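Long-range contacts in endonuclease V (PDB 6OZE), which cleaves inosine-containing RNA as a metal-dependent endoribonuclease, acting on the products of adenosine deamination: residues 28-34 / 211-215; 36-42 / 110-116; 96-100 / 134-140. The protein carries 4 engineered substitutions. One frame throughout, in Å; residues are numbered along the deposited sequence. Where two conformers were deposited one is given.

Contact 1: 28-34 / 211-215; sequences WQRDPAF and AAVRL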
loop_
_atom_site.group_PDB
_atom_site.type_symbol
_atom_site.label_atom_id
_atom_site.label_comp_id
_atom_site.label_asym_id
_atom_site.label_seq_id
_atom_site.Cartn_x
_atom_site.Cartn_y
_atom_site.Cartn_z
ATOM N N TRP A 28 -16.488 8.780 -7.032
ATOM C CA TRP A 28 -16.517 7.324 -7.141
ATOM C C TRP A 28 -16.298 6.650 -5.794
ATOM O O TRP A 28 -16.776 5.535 -5.577
ATOM C CB TRP A 28 -15.528 6.806 -8.192
ATOM C CG TRP A 28 -14.064 7.051 -7.904
ATOM C CD1 TRP A 28 -13.287 8.043 -8.435
ATOM C CD2 TRP A 28 -13.201 6.284 -7.045
ATOM N NE1 TRP A 28 -11.998 7.948 -7.958
ATOM C CE2 TRP A 28 -11.916 6.877 -7.105
ATOM C CE3 TRP A 28 -13.386 5.156 -6.235
ATOM C CZ2 TRP A 28 -10.829 6.393 -6.372
ATOM C CZ3 TRP A 28 -12.304 4.670 -5.511
ATOM C CH2 TRP A 28 -11.033 5.287 -5.592
ATOM N N GLN A 29 -15.592 7.313 -4.876
ATOM C CA GLN A 29 -15.312 6.714 -3.577
ATOM C C GLN A 29 -16.543 6.657 -2.693
ATOM O O GLN A 29 -16.574 5.862 -1.748
ATOM C CB GLN A 29 -14.213 7.515 -2.873
ATOM C CG GLN A 29 -12.883 7.497 -3.600
ATOM C CD GLN A 29 -11.918 8.495 -3.016
ATOM O OE1 GLN A 29 -12.287 9.641 -2.763
ATOM N NE2 GLN A 29 -10.677 8.066 -2.777
ATOM N N ARG A 30 -17.544 7.488 -2.971
ATOM C CA ARG A 30 -18.745 7.585 -2.160
ATOM C C ARG A 30 -19.903 6.789 -2.744
ATOM O O ARG A 30 -21.038 6.928 -2.280
ATOM C CB ARG A 30 -19.134 9.053 -1.962
ATOM C CG ARG A 30 -18.017 9.898 -1.331
ATOM C CD ARG A 30 -18.438 11.341 -1.110
ATOM N NE ARG A 30 -18.434 12.123 -2.343
ATOM C CZ ARG A 30 -17.448 12.938 -2.710
ATOM N NH1 ARG A 30 -16.380 13.084 -1.938
ATOM N NH2 ARG A 30 -17.532 13.611 -3.850
ATOM N N ASP A 31 -19.644 5.970 -3.756
ATOM C CA ASP A 31 -20.668 5.121 -4.349
ATOM C C ASP A 31 -20.473 3.684 -3.895
ATOM O O ASP A 31 -19.341 3.198 -3.857
ATOM C CB ASP A 31 -20.558 5.162 -5.871
ATOM C CG ASP A 31 -21.671 4.395 -6.546
ATOM O OD1 ASP A 31 -22.780 4.953 -6.671
ATOM O OD2 ASP A 31 -21.443 3.228 -6.925
ATOM N N PRO A 32 -21.562 2.983 -3.552
ATOM C CA PRO A 32 -21.412 1.616 -3.021
ATOM C C PRO A 32 -20.673 0.663 -3.946
ATOM O O PRO A 32 -19.872 -0.152 -3.473
ATOM C CB PRO A 32 -22.860 1.183 -2.763
ATOM C CG PRO A 32 -23.588 2.474 -2.513
ATOM C CD PRO A 32 -22.936 3.491 -3.414
ATOM N N ALA A 33 -20.876 0.772 -5.257
ATOM C CA ALA A 33 -20.173 -0.081 -6.207
ATOM C C ALA A 33 -19.006 0.614 -6.882
ATOM O O ALA A 33 -18.440 0.069 -7.836
ATOM C CB ALA A 33 -21.150 -0.621 -7.255
ATOM N N PHE A 34 -18.603 1.781 -6.377
ATOM C CA PHE A 34 -17.498 2.542 -6.946
ATOM C C PHE A 34 -17.755 2.898 -8.404
ATOM O O PHE A 34 -16.843 2.856 -9.241
ATOM C CB PHE A 34 -16.142 1.848 -6.762
ATOM C CG PHE A 34 -15.791 1.593 -5.329
ATOM C CD1 PHE A 34 -15.521 2.651 -4.476
ATOM C CD2 PHE A 34 -15.762 0.300 -4.827
ATOM C CE1 PHE A 34 -15.200 2.428 -3.150
ATOM C CE2 PHE A 34 -15.444 0.065 -3.492
ATOM C CZ PHE A 34 -15.162 1.135 -2.655
ATOM N N ALA A 211 -14.048 3.463 2.996
ATOM C CA ALA A 211 -14.014 3.250 1.552
ATOM C C ALA A 211 -12.798 2.438 1.131
ATOM O O ALA A 211 -12.885 1.601 0.225
ATOM C CB ALA A 211 -14.024 4.589 0.817
ATOM N N ALA A 212 -11.643 2.695 1.750
ATOM C CA ALA A 212 -10.441 1.937 1.433
ATOM C C ALA A 212 -10.637 0.451 1.692
ATOM O O ALA A 212 -10.193 -0.386 0.900
ATOM C CB ALA A 212 -9.272 2.467 2.264
ATOM N N VAL A 213 -11.293 0.106 2.800
ATOM C CA VAL A 213 -11.506 -1.301 3.120
ATOM C C VAL A 213 -12.446 -1.935 2.107
ATOM O O VAL A 213 -12.227 -3.066 1.656
ATOM C CB VAL A 213 -11.999 -1.441 4.570
ATOM C CG1 VAL A 213 -12.454 -2.873 4.862
ATOM C CG2 VAL A 213 -10.900 -1.031 5.508
ATOM N N ARG A 214 -13.509 -1.219 1.737
ATOM C CA ARG A 214 -14.439 -1.746 0.747
ATOM C C ARG A 214 -13.767 -1.916 -0.611
ATOM O O ARG A 214 -14.010 -2.909 -1.307
ATOM C CB ARG A 214 -15.659 -0.843 0.645
ATOM C CG ARG A 214 -16.469 -0.808 1.928
ATOM C CD ARG A 214 -17.898 -0.367 1.677
ATOM N NE ARG A 214 -17.972 0.797 0.797
ATOM C CZ ARG A 214 -18.304 0.743 -0.488
ATOM N NH1 ARG A 214 -18.342 1.858 -1.206
ATOM N NH2 ARG A 214 -18.595 -0.424 -1.054
ATOM N N LEU A 215 -12.935 -0.955 -1.012
ATOM C CA LEU A 215 -12.235 -1.084 -2.286
ATOM C C LEU A 215 -11.294 -2.280 -2.267
ATOM O O LEU A 215 -11.206 -3.030 -3.248
ATOM C CB LEU A 215 -11.415 0.183 -2.571
ATOM C CG LEU A 215 -10.558 0.130 -3.836
ATOM C CD1 LEU A 215 -11.438 -0.073 -5.057
ATOM C CD2 LEU A 215 -9.731 1.415 -3.956
#
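The guanidinium of Arg-214 does two jobs at once: it lies flat against the ring of Phe-34 while its edge donates hydrogen bonds to two successive backbone carbonyls of the 28-34 loop. The stack is offset and almost perfectly parallel, planes 3° apart, with Phe-34 CZ beneath the rim of the guanidinium. Arg-214 has two modelled conformers, and the stack and both bonds are those of one of them. In its own plane, NH2 reaches Pro-32 O at 2.7 Å, on a lone pair of that carbonyl, and NH1 reaches Asp-31 O at 3.1 Å. The second bond is less regular, since NH1 comes from above the carbonyl plane; Phe-34 N, closing the type I turn from Asp-31 to Phe-34, arrives at the same oxygen from the opposite face. The Arg-214 chain bends at chi3 (-45°), which folds the guanidinium round over the ring.

The tip of the phenylalanine presses on the helix backbone, CZ standing 3.5 Å from Leu-215 N and 3.9 Å from Leu-215 CB, and Leu-215 CD1 lies over one ring face. Leu-215 CD2 also meets the edge of the Trp-28 indole, and Ala-211 CB sits 3.8 Å from Gln-29 O. The Gln-29 amide is bonded outside the two segments, to Thr-25, Glu-26 and Arg-206. Asp-31 OD2 accepts from Ala-33 N in an Asx turn, so the arginine grips a turn already braced from within, a cation-pi stack fastening the loop before strand 39-47 to helix 209-218 of this RNase H-like fold.

Contact 2: 36-42 / 110-116; sequences GLQRVGG and LMPQVLL. With NA (sodium ion), chain G.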
loop_
_atom_site.group_PDB
_atom_site.type_symbol
_atom_site.label_atom_id
_atom_site.label_comp_id
_atom_site.label_asym_id
_atom_site.label_seq_id
_atom_site.Cartn_x
_atom_site.Cartn_y
_atom_site.Cartn_z
ATOM N N GLY A 36 -17.834 4.894 -11.532
ATOM C CA GLY A 36 -16.902 5.904 -11.953
ATOM C C GLY A 36 -15.451 5.511 -11.778
ATOM O O GLY A 36 -14.569 6.170 -12.348
ATOM N N LEU A 37 -15.174 4.459 -11.000
ATOM C CA LEU A 37 -13.815 3.947 -10.879
ATOM C C LEU A 37 -13.529 3.025 -12.056
ATOM O O LEU A 37 -14.230 2.031 -12.255
ATOM C CB LEU A 37 -13.648 3.190 -9.563
ATOM C CG LEU A 37 -12.275 2.561 -9.347
ATOM C CD1 LEU A 37 -11.154 3.627 -9.346
ATOM C CD2 LEU A 37 -12.280 1.763 -8.048
ATOM N N GLN A 38 -12.498 3.349 -12.834
ATOM C CA GLN A 38 -12.156 2.574 -14.019
ATOM C C GLN A 38 -10.791 1.912 -13.952
ATOM O O GLN A 38 -10.591 0.892 -14.617
ATOM C CB GLN A 38 -12.188 3.465 -15.274
ATOM C CG GLN A 38 -13.572 3.925 -15.669
ATOM C CD GLN A 38 -14.406 2.795 -16.248
ATOM O OE1 GLN A 38 -14.970 1.989 -15.514
ATOM N NE2 GLN A 38 -14.467 2.722 -17.572
ATOM N N ARG A 39 -9.832 2.495 -13.232
ATOM C CA ARG A 39 -8.471 1.973 -13.188
ATOM C C ARG A 39 -7.922 2.044 -11.771
ATOM O O ARG A 39 -7.956 3.102 -11.134
ATOM C CB ARG A 39 -7.556 2.761 -14.131
ATOM C CG ARG A 39 -7.927 2.594 -15.596
ATOM C CD ARG A 39 -7.048 3.450 -16.507
ATOM N NE ARG A 39 -7.117 4.857 -16.133
ATOM C CZ ARG A 39 -8.087 5.688 -16.494
ATOM N NH1 ARG A 39 -8.050 6.951 -16.095
ATOM N NH2 ARG A 39 -9.091 5.267 -17.253
ATOM N N VAL A 40 -7.405 0.915 -11.293
ATOM C CA VAL A 40 -6.811 0.799 -9.967
ATOM C C VAL A 40 -5.364 0.362 -10.151
ATOM O O VAL A 40 -5.096 -0.597 -10.880
ATOM C CB VAL A 40 -7.571 -0.225 -9.102
ATOM C CG1 VAL A 40 -6.921 -0.368 -7.743
ATOM C CG2 VAL A 40 -9.044 0.163 -8.952
ATOM N N GLY A 41 -4.446 1.056 -9.493
ATOM C CA GLY A 41 -3.043 0.743 -9.604
ATOM C C GLY A 41 -2.568 -0.067 -8.409
ATOM O O GLY A 41 -3.177 -0.057 -7.332
ATOM N N GLY A 42 -1.479 -0.794 -8.635
ATOM C CA GLY A 42 -0.804 -1.517 -7.572
ATOM C C GLY A 42 0.689 -1.288 -7.701
ATOM O O GLY A 42 1.215 -1.160 -8.813
ATOM N N LEU A 110 -4.022 6.000 -19.103
ATOM C CA LEU A 110 -4.012 4.797 -18.281
ATOM C C LEU A 110 -3.691 5.087 -16.823
ATOM O O LEU A 110 -3.527 4.145 -16.039
ATOM C CB LEU A 110 -3.034 3.757 -18.838
ATOM C CG LEU A 110 -3.443 3.070 -20.144
ATOM C CD1 LEU A 110 -2.371 2.078 -20.583
ATOM C CD2 LEU A 110 -4.798 2.390 -20.014
ATOM N N MET A 111 -3.592 6.358 -16.441
ATOM C CA MET A 111 -3.226 6.693 -15.072
ATOM C C MET A 111 -4.248 6.103 -14.113
ATOM O O MET A 111 -5.459 6.196 -14.366
ATOM C CB MET A 111 -3.188 8.207 -14.881
ATOM C CG MET A 111 -1.845 8.834 -15.226
ATOM S SD MET A 111 -0.550 8.331 -14.070
ATOM C CE MET A 111 -1.221 8.901 -12.515
ATOM N N PRO A 112 -3.813 5.491 -13.025
ATOM C CA PRO A 112 -4.770 4.962 -12.050
ATOM C C PRO A 112 -5.484 6.078 -11.302
ATOM O O PRO A 112 -4.945 7.166 -11.089
ATOM C CB PRO A 112 -3.883 4.153 -11.100
ATOM C CG PRO A 112 -2.513 4.754 -11.235
ATOM C CD PRO A 112 -2.417 5.174 -12.678
ATOM N N GLN A 113 -6.710 5.786 -10.869
ATOM C CA GLN A 113 -7.447 6.727 -10.033
ATOM C C GLN A 113 -7.159 6.534 -8.550
ATOM O O GLN A 113 -7.543 7.389 -7.733
ATOM C CB GLN A 113 -8.951 6.581 -10.299
ATOM C CG GLN A 113 -9.351 7.042 -11.690
ATOM C CD GLN A 113 -10.669 6.463 -12.121
ATOM O OE1 GLN A 113 -10.723 5.331 -12.591
ATOM N NE2 GLN A 113 -11.749 7.223 -11.949
ATOM N N VAL A 114 -6.497 5.435 -8.202
ATOM C CA VAL A 114 -6.167 5.090 -6.824
ATOM C C VAL A 114 -5.065 4.043 -6.895
ATOM O O VAL A 114 -5.025 3.229 -7.823
ATOM C CB VAL A 114 -7.433 4.550 -6.092
ATOM C CG1 VAL A 114 -8.048 3.355 -6.854
ATOM C CG2 VAL A 114 -7.104 4.140 -4.655
ATOM N N LEU A 115 -4.174 4.054 -5.909
ATOM C CA LEU A 115 -3.117 3.057 -5.808
ATOM C C LEU A 115 -3.351 2.214 -4.568
ATOM O O LEU A 115 -3.579 2.756 -3.481
ATOM C CB LEU A 115 -1.743 3.720 -5.655
ATOM C CG LEU A 115 -1.218 4.580 -6.800
ATOM C CD1 LEU A 115 0.135 5.196 -6.386
ATOM C CD2 LEU A 115 -1.061 3.725 -8.038
ATOM N N LEU A 116 -3.250 0.905 -4.730
ATOM C CA LEU A 116 -3.114 -0.017 -3.611
ATOM C C LEU A 116 -1.624 -0.286 -3.439
ATOM O O LEU A 116 -0.955 -0.747 -4.377
ATOM C CB LEU A 116 -3.867 -1.317 -3.864
ATOM C CG LEU A 116 -5.373 -1.194 -4.141
ATOM C CD1 LEU A 116 -6.007 -2.587 -4.161
ATOM C CD2 LEU A 116 -6.088 -0.296 -3.115
HETATM NA NA NA G . -15.767 0.944 -13.532
HETATM O O HOH W 1 -17.837 2.808 -13.328
HETATM O O HOH W 2 -16.933 -0.348 -15.426
HETATM O O HOH W 3 -16.944 0.788 -11.312
#
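Both flat groups here work through their edges. The guanidinium of Arg-39 has Met-111 O at its edge: NE donates at 2.8 Å, though from above that carbonyl's plane, and NH1 adds a weaker bond. The amide of Gln-113 is held at both ends: OE1 accepts from Gln-38 N at 2.7 Å and from Arg-39 N at 3.0 Å, while NE2 bonds nearly straight, in the amide plane, to Gly-36 O. Three bonds fix the amide's orientation. The chain, extended beyond CG, carries the amide out to the 36-39 backbone, passing Leu-37 in the opposite direction. A leucine here would probably leave the N-H groups of Gln-38 and Arg-39 without their acceptor and Gly-36 O without its donor, freeing the loop beside the sodium ion. Leu-37 O and Gln-38 OE1 bind that ion at 2.3 and 2.4 Å, with Phe-64 O and three waters.

Gln-113 N donates to Arg-39 O, and further along the segments pair in parallel, Gly-41 N donating to Val-114 O and Leu-116 N to Gly-41 O, both at 2.8 Å. Pro-112 CB and Leu-115 CD2 occupy the place where a Gly-41 side chain would stand, while Val-40 lies beside Val-114. Strand 54-63 flanks strand 39-47, and 142-146 flanks 115-118; Leu-215 and Pro-227, from helices 209-218 and 226-242, cover Leu-116, while Met-111 and Pro-112 lean on helix 89-106.

Contact 3: 96-100 / 134-140; sequences LLELV and LGVLTDL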
loop_
_atom_site.group_PDB
_atom_site.type_symbol
_atom_site.label_atom_id
_atom_site.label_comp_id
_atom_site.label_asym_id
_atom_site.label_seq_id
_atom_site.Cartn_x
_atom_site.Cartn_y
_atom_site.Cartn_z
ATOM N N LEU A 96 9.108 4.345 -6.870
ATOM C CA LEU A 96 7.706 4.224 -7.223
ATOM C C LEU A 96 7.190 5.523 -7.818
ATOM O O LEU A 96 6.422 5.513 -8.785
ATOM C CB LEU A 96 6.905 3.841 -5.980
ATOM C CG LEU A 96 7.280 2.479 -5.396
ATOM C CD1 LEU A 96 6.419 2.201 -4.146
ATOM C CD2 LEU A 96 7.054 1.393 -6.435
ATOM N N LEU A 97 7.601 6.658 -7.253
ATOM C CA LEU A 97 7.180 7.933 -7.817
ATOM C C LEU A 97 7.647 8.083 -9.264
ATOM O O LEU A 97 6.902 8.588 -10.113
ATOM C CB LEU A 97 7.676 9.079 -6.937
ATOM C CG LEU A 97 6.931 10.404 -7.062
ATOM C CD1 LEU A 97 7.043 11.157 -5.772
ATOM C CD2 LEU A 97 7.525 11.218 -8.179
ATOM N N GLU A 98 8.877 7.642 -9.570
ATOM C CA GLU A 98 9.389 7.713 -10.932
ATOM C C GLU A 98 8.568 6.859 -11.894
ATOM O O GLU A 98 8.353 7.246 -13.052
ATOM C CB GLU A 98 10.852 7.271 -10.956
ATOM C CG GLU A 98 11.546 7.503 -12.271
ATOM C CD GLU A 98 11.809 8.977 -12.540
ATOM O OE1 GLU A 98 11.789 9.776 -11.579
ATOM O OE2 GLU A 98 12.036 9.329 -13.715
ATOM N N LEU A 99 8.122 5.684 -11.445
ATOM C CA LEU A 99 7.288 4.856 -12.312
ATOM C C LEU A 99 5.948 5.526 -12.591
ATOM O O LEU A 99 5.451 5.477 -13.723
ATOM C CB LEU A 99 7.052 3.480 -11.680
ATOM C CG LEU A 99 8.292 2.585 -11.579
ATOM C CD1 LEU A 99 7.943 1.314 -10.771
ATOM C CD2 LEU A 99 8.802 2.233 -12.954
ATOM N N VAL A 100 5.347 6.143 -11.572
ATOM C CA VAL A 100 4.067 6.819 -11.776
ATOM C C VAL A 100 4.230 7.984 -12.741
ATOM O O VAL A 100 3.410 8.184 -13.647
ATOM C CB VAL A 100 3.475 7.259 -10.423
ATOM C CG1 VAL A 100 2.209 8.085 -10.641
ATOM C CG2 VAL A 100 3.180 6.046 -9.566
ATOM N N LEU A 134 3.870 8.055 -0.485
ATOM C CA LEU A 134 3.665 8.010 -1.927
ATOM C C LEU A 134 2.402 8.769 -2.322
ATOM O O LEU A 134 2.387 9.474 -3.339
ATOM C CB LEU A 134 3.599 6.551 -2.393
ATOM C CG LEU A 134 3.422 6.328 -3.893
ATOM C CD1 LEU A 134 4.654 6.820 -4.679
ATOM C CD2 LEU A 134 3.176 4.853 -4.153
ATOM N N GLY A 135 1.325 8.637 -1.534
ATOM C CA GLY A 135 0.088 9.326 -1.873
ATOM C C GLY A 135 0.229 10.838 -1.899
ATOM O O GLY A 135 -0.252 11.507 -2.818
ATOM N N VAL A 136 0.871 11.413 -0.882
ATOM C CA VAL A 136 1.005 12.869 -0.824
ATOM C C VAL A 136 1.849 13.378 -1.988
ATOM O O VAL A 136 1.557 14.422 -2.582
ATOM C CB VAL A 136 1.574 13.305 0.542
ATOM C CG1 VAL A 136 2.099 14.730 0.489
ATOM C CG2 VAL A 136 0.505 13.179 1.630
ATOM N N LEU A 137 2.923 12.649 -2.322
ATOM C CA LEU A 137 3.832 13.117 -3.364
ATOM C C LEU A 137 3.257 12.928 -4.765
ATOM O O LEU A 137 3.488 13.774 -5.633
ATOM C CB LEU A 137 5.190 12.431 -3.215
ATOM C CG LEU A 137 6.031 12.909 -2.027
ATOM C CD1 LEU A 137 7.294 12.069 -1.925
ATOM C CD2 LEU A 137 6.394 14.388 -2.154
ATOM N N THR A 138 2.500 11.854 -5.006
ATOM C CA THR A 138 1.804 11.702 -6.283
ATOM C C THR A 138 0.494 12.476 -6.334
ATOM O O THR A 138 -0.040 12.682 -7.431
ATOM C CB THR A 138 1.479 10.233 -6.564
ATOM O OG1 THR A 138 0.619 9.727 -5.540
ATOM C CG2 THR A 138 2.752 9.392 -6.622
ATOM N N ASP A 139 -0.018 12.915 -5.176
ATOM C CA ASP A 139 -1.375 13.460 -5.037
ATOM C C ASP A 139 -2.420 12.525 -5.638
ATOM O O ASP A 139 -3.322 12.948 -6.358
ATOM C CB ASP A 139 -1.505 14.870 -5.597
ATOM C CG ASP A 139 -2.672 15.623 -4.987
ATOM O OD1 ASP A 139 -3.051 15.311 -3.832
ATOM O OD2 ASP A 139 -3.212 16.517 -5.667
ATOM N N LEU A 140 -2.273 11.238 -5.364
ATOM C CA LEU A 140 -3.252 10.259 -5.790
ATOM C C LEU A 140 -3.880 9.611 -4.567
ATOM O O LEU A 140 -3.214 9.425 -3.546
ATOM C CB LEU A 140 -2.600 9.154 -6.625
ATOM C CG LEU A 140 -2.137 9.487 -8.043
ATOM C CD1 LEU A 140 -1.391 8.290 -8.624
ATOM C CD2 LEU A 140 -3.330 9.874 -8.916
#
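Leu-134 pushes its CD1 methyl against the backbone of the neighbouring helix, into the shallow notch between Leu-96 and Leu-97: it stands 4.0 Å from Leu-96 CB and 3.9 Å from Leu-97 N. The two side chains Leu-96 and Leu-134 cross at about a right angle, so one methyl fits the dip beside the other's stem. In return, in one of its two modelled conformers, Leu-97 sends its branch into the slot edged by Leu-134, Leu-137 and Thr-138. Its CD1 comes within 3.4 Å of Leu-137 CB, tighter than usual, a squeeze that is doubtful.

The helices run the same general way, 39° apart, with a wide 10.6 Å between axes, filled by leucines with Val-100 and Thr-138. This is the RNase H-like alpha/beta layout: helix 89-106 leads into strand 115-118, and helix 130-138 forms the crossover from that strand to its parallel neighbour 142-146.

At the far end Thr-138 OG1 folds back onto its own helix, donating to Leu-134 O at 2.8 Å, which turns CG2 to helix 89-106, 4.3 Å from both Leu-97 CG and Val-100 CG1. A Schellman motif with Asp-139 as its positive-phi C-prime residue ends helix 130-138 and swings the chain round, bringing Leu-140 back toward the other helix, where its CD1 meets Val-100 CG1 tip to tip at 4.1 Å. Beneath, Leu-96 and Leu-134 both rest on Val-43 of the sheet, and Met-111 touches both Val-100 and Leu-140.

How the contacts relate
Contact 2 pairs two central strands of the sheet, and the other two contacts lie on its opposite faces. Leu-116 and Val-114 meet Leu-215 of contact 1, while Leu-115 meets Leu-134 of contact 3; contacts 1 and 3 do not touch, their nearest atoms about 7 Å apart. Leu-37 and Trp-28 also join contacts 1 and 2, and Met-111 joins 2 to 3. Contact 3 is mostly buried and purely apolar across its helices. Contact 1 is largely buried too, but its outer edge is an exposed arginine bonded to carbonyls. Contact 2 grades from strand pairing in the core to glutamine-held loops and a sodium ion at the more open end.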